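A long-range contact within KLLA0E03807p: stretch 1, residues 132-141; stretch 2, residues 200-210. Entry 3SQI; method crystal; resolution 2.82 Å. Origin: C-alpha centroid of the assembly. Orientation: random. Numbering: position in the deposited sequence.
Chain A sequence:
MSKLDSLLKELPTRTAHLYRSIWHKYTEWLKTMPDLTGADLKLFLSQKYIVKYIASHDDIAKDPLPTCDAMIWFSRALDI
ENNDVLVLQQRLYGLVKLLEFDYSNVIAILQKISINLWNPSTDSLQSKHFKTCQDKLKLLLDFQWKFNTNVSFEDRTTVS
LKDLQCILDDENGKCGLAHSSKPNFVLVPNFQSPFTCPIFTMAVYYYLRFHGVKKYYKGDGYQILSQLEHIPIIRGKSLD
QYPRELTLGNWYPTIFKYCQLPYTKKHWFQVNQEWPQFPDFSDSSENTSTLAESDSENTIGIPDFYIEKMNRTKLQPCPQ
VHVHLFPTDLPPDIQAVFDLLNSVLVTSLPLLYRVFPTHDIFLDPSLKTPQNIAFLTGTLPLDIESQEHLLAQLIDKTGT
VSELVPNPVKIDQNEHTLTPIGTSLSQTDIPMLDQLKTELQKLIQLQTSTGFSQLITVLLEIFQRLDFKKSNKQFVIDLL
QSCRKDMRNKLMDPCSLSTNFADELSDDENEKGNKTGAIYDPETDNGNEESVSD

Stretch 1 132-141: TCQDKLKLLL
Stretch 2, residues 200-210: FTMAVYYYLRF

Two helices of one chain, at least 60 residues apart in sequence where they touch, pack side chain to side chain with no hydrogen bond between them. Residues 133-141 and 200-210 are helical; their axes approach to 9.4 Å with N-to-C directions 144° apart, a splayed antiparallel pairing that buries 586 Å². The register is set by CA-CA distances of 5.9 Å for Leu-137 to Tyr-205 and 6.1 Å for Leu-141 to Thr-201.

Leu-137 (chi1 m, chi2 t) points toward the partner helix, bringing CD1 to 3.3 Å from Val-204 CG1 and 4.5 Å from Leu-208 CD1 (m, t). One turn on, Leu-141 (t, p) places CD1 3.3 Å from Met-202 CB and 3.7 Å from Thr-201 CG2 (chi1 m); Thr-201 OG1, hydrogen-bonded elsewhere in the structure, also lies 3.6 Å from Leu-140 CD2.

Tyr-205 (chi1 t, chi2 59°) gives up the most area, 102 Å². Gln-134 (t, t) sets CG 3.5 Å from Tyr-205 CE1 at the ring edge, and Lys-138 CA lies over one face.

Thr-132 OG1 caps the first helix, accepting from Asp-135 N at 2.9 Å and, weakly, Gln-134 N at 2.5 Å. Lys-138 NZ bridges to Asp-135 OD1 at 3.2 Å, within its own helix, while Lys-138 CE sits 3.5 Å from Tyr-205 OH.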

# COMPACT_ATOMS: atom_id res chain seq x y z
N THR A 132 9.06 -15.20 -18.46
CA THR A 132 9.67 -15.49 -17.18
C THR A 132 8.67 -15.31 -16.04
O THR A 132 7.51 -14.98 -16.28
CB THR A 132 10.87 -14.56 -16.92
OG1 THR A 132 10.44 -13.44 -16.13
CG2 THR A 132 11.44 -14.05 -18.23
N CYS A 133 9.12 -15.54 -14.81
CA CYS A 133 8.33 -15.20 -13.64
C CYS A 133 8.63 -13.78 -13.18
O CYS A 133 7.90 -13.21 -12.36
CB CYS A 133 8.60 -16.19 -12.51
SG CYS A 133 7.66 -17.73 -12.64
N GLN A 134 9.70 -13.20 -13.72
CA GLN A 134 10.09 -11.85 -13.35
C GLN A 134 9.24 -10.82 -14.08
O GLN A 134 8.99 -9.73 -13.56
CB GLN A 134 11.58 -11.59 -13.63
CG GLN A 134 12.09 -10.31 -13.00
CD GLN A 134 13.52 -9.98 -13.40
OE1 GLN A 134 14.29 -10.85 -13.80
NE2 GLN A 134 13.88 -8.70 -13.29
N ASP A 135 8.79 -11.16 -15.28
CA ASP A 135 7.87 -10.29 -16.01
C ASP A 135 6.51 -10.25 -15.32
O ASP A 135 5.98 -9.17 -14.99
CB ASP A 135 7.73 -10.76 -17.45
CG ASP A 135 9.06 -10.82 -18.17
OD1 ASP A 135 9.82 -9.83 -18.09
OD2 ASP A 135 9.36 -11.86 -18.80
N LYS A 136 5.96 -11.44 -15.07
CA LYS A 136 4.74 -11.58 -14.29
C LYS A 136 4.84 -10.80 -12.98
O LYS A 136 3.94 -10.03 -12.65
CB LYS A 136 4.46 -13.05 -13.97
CG LYS A 136 4.23 -13.94 -15.17
CD LYS A 136 3.79 -15.33 -14.71
CE LYS A 136 3.60 -16.28 -15.87
NZ LYS A 136 3.21 -17.64 -15.40
N LEU A 137 5.92 -11.00 -12.24
CA LEU A 137 6.05 -10.31 -10.96
C LEU A 137 6.21 -8.79 -11.10
O LEU A 137 5.73 -8.04 -10.27
CB LEU A 137 7.18 -10.90 -10.12
CG LEU A 137 6.78 -12.24 -9.50
CD1 LEU A 137 7.73 -12.61 -8.39
CD2 LEU A 137 5.36 -12.15 -8.98
N LYS A 138 6.88 -8.35 -12.16
CA LYS A 138 7.06 -6.92 -12.37
C LYS A 138 5.69 -6.27 -12.51
O LYS A 138 5.32 -5.34 -11.75
CB LYS A 138 7.91 -6.68 -13.62
CG LYS A 138 8.61 -5.33 -13.65
CD LYS A 138 9.65 -5.27 -14.76
CE LYS A 138 10.45 -6.56 -14.85
NZ LYS A 138 10.03 -7.36 -16.03
N LEU A 139 4.91 -6.78 -13.46
CA LEU A 139 3.57 -6.27 -13.64
C LEU A 139 2.82 -6.34 -12.31
O LEU A 139 2.32 -5.33 -11.81
CB LEU A 139 2.80 -7.05 -14.70
CG LEU A 139 1.46 -6.42 -15.10
CD1 LEU A 139 1.70 -5.08 -15.79
CD2 LEU A 139 0.66 -7.34 -15.99
N LEU A 140 2.76 -7.54 -11.74
CA LEU A 140 1.97 -7.75 -10.53
C LEU A 140 2.30 -6.75 -9.45
O LEU A 140 1.43 -6.32 -8.71
CB LEU A 140 2.17 -9.17 -10.00
CG LEU A 140 1.47 -9.40 -8.65
CD1 LEU A 140 -0.04 -9.45 -8.84
CD2 LEU A 140 1.98 -10.65 -7.95
N LEU A 141 3.57 -6.38 -9.32
CA LEU A 141 3.96 -5.40 -8.31
C LEU A 141 3.37 -4.07 -8.70
O LEU A 141 2.79 -3.38 -7.86
CB LEU A 141 5.47 -5.28 -8.16
CG LEU A 141 5.87 -4.31 -7.04
CD1 LEU A 141 5.87 -5.04 -5.71
CD2 LEU A 141 7.23 -3.68 -7.29
N PHE A 200 5.61 -8.72 -0.31
CA PHE A 200 6.09 -10.07 -0.56
C PHE A 200 6.44 -10.16 -2.03
O PHE A 200 7.51 -10.63 -2.43
CB PHE A 200 4.97 -11.05 -0.23
CG PHE A 200 5.31 -12.47 -0.54
CD1 PHE A 200 4.49 -13.23 -1.34
CD2 PHE A 200 6.46 -13.05 -0.03
CE1 PHE A 200 4.79 -14.55 -1.62
CE2 PHE A 200 6.77 -14.36 -0.31
CZ PHE A 200 5.94 -15.11 -1.10
N THR A 201 5.51 -9.68 -2.85
CA THR A 201 5.71 -9.59 -4.28
C THR A 201 7.03 -8.90 -4.57
O THR A 201 7.85 -9.40 -5.33
CB THR A 201 4.56 -8.80 -4.93
OG1 THR A 201 3.33 -9.52 -4.77
CG2 THR A 201 4.84 -8.56 -6.42
N MET A 202 7.23 -7.75 -3.94
CA MET A 202 8.43 -6.97 -4.19
C MET A 202 9.69 -7.69 -3.72
O MET A 202 10.78 -7.46 -4.24
CB MET A 202 8.32 -5.61 -3.52
CG MET A 202 9.53 -4.73 -3.77
SD MET A 202 9.42 -3.25 -2.77
CE MET A 202 8.58 -3.92 -1.33
N ALA A 203 9.53 -8.54 -2.72
CA ALA A 203 10.65 -9.27 -2.15
C ALA A 203 11.10 -10.33 -3.14
O ALA A 203 12.28 -10.38 -3.50
CB ALA A 203 10.28 -9.90 -0.82
N VAL A 204 10.17 -11.15 -3.60
CA VAL A 204 10.53 -12.15 -4.60
C VAL A 204 11.12 -11.45 -5.82
O VAL A 204 12.23 -11.76 -6.26
CB VAL A 204 9.34 -13.01 -5.06
CG1 VAL A 204 9.77 -13.91 -6.19
CG2 VAL A 204 8.80 -13.84 -3.91
N TYR A 205 10.36 -10.50 -6.36
CA TYR A 205 10.81 -9.80 -7.55
C TYR A 205 12.20 -9.22 -7.36
O TYR A 205 12.99 -9.18 -8.29
CB TYR A 205 9.84 -8.69 -7.95
CG TYR A 205 10.39 -7.77 -9.02
CD1 TYR A 205 10.77 -8.25 -10.26
CD2 TYR A 205 10.52 -6.40 -8.79
CE1 TYR A 205 11.27 -7.41 -11.24
CE2 TYR A 205 11.03 -5.55 -9.76
CZ TYR A 205 11.40 -6.06 -10.99
OH TYR A 205 11.90 -5.22 -11.97
N TYR A 206 12.49 -8.77 -6.15
CA TYR A 206 13.77 -8.12 -5.90
C TYR A 206 14.91 -9.12 -5.76
O TYR A 206 16.05 -8.83 -6.12
CB TYR A 206 13.69 -7.18 -4.71
CG TYR A 206 13.25 -5.78 -5.10
CD1 TYR A 206 13.29 -4.74 -4.19
CD2 TYR A 206 12.81 -5.52 -6.38
CE1 TYR A 206 12.89 -3.47 -4.55
CE2 TYR A 206 12.41 -4.26 -6.75
CZ TYR A 206 12.45 -3.23 -5.84
OH TYR A 206 12.06 -1.97 -6.22
N TYR A 207 14.60 -10.30 -5.24
CA TYR A 207 15.57 -11.38 -5.23
C TYR A 207 15.92 -11.72 -6.67
O TYR A 207 17.09 -11.76 -7.04
CB TYR A 207 15.02 -12.60 -4.51
CG TYR A 207 16.03 -13.70 -4.31
CD1 TYR A 207 16.99 -13.62 -3.30
CD2 TYR A 207 16.04 -14.83 -5.12
CE1 TYR A 207 17.92 -14.63 -3.11
CE2 TYR A 207 16.96 -15.84 -4.94
CZ TYR A 207 17.90 -15.74 -3.93
OH TYR A 207 18.82 -16.74 -3.75
N LEU A 208 14.90 -11.94 -7.49
CA LEU A 208 15.11 -12.24 -8.90
C LEU A 208 15.89 -11.14 -9.61
O LEU A 208 16.76 -11.42 -10.44
CB LEU A 208 13.76 -12.47 -9.59
CG LEU A 208 12.93 -13.64 -9.07
CD1 LEU A 208 11.72 -13.86 -9.97
CD2 LEU A 208 13.76 -14.90 -9.00
N ARG A 209 15.57 -9.90 -9.29
CA ARG A 209 16.14 -8.74 -9.96
C ARG A 209 17.61 -8.60 -9.61
O ARG A 209 18.45 -8.33 -10.47
CB ARG A 209 15.38 -7.48 -9.53
CG ARG A 209 15.91 -6.17 -10.10
CD ARG A 209 14.95 -5.02 -9.75
NE ARG A 209 15.49 -3.70 -10.06
CZ ARG A 209 14.92 -2.56 -9.67
NH1 ARG A 209 13.79 -2.58 -8.97
NH2 ARG A 209 15.48 -1.40 -9.99
N PHE A 210 17.92 -8.80 -8.34
CA PHE A 210 19.24 -8.47 -7.82
C PHE A 210 20.19 -9.66 -7.68
O PHE A 210 21.25 -9.69 -8.29
CB PHE A 210 19.10 -7.71 -6.52
CG PHE A 210 18.63 -6.31 -6.70
CD1 PHE A 210 19.44 -5.39 -7.33
CD2 PHE A 210 17.37 -5.92 -6.27
CE1 PHE A 210 19.02 -4.09 -7.52
CE2 PHE A 210 16.94 -4.62 -6.46
CZ PHE A 210 17.77 -3.71 -7.08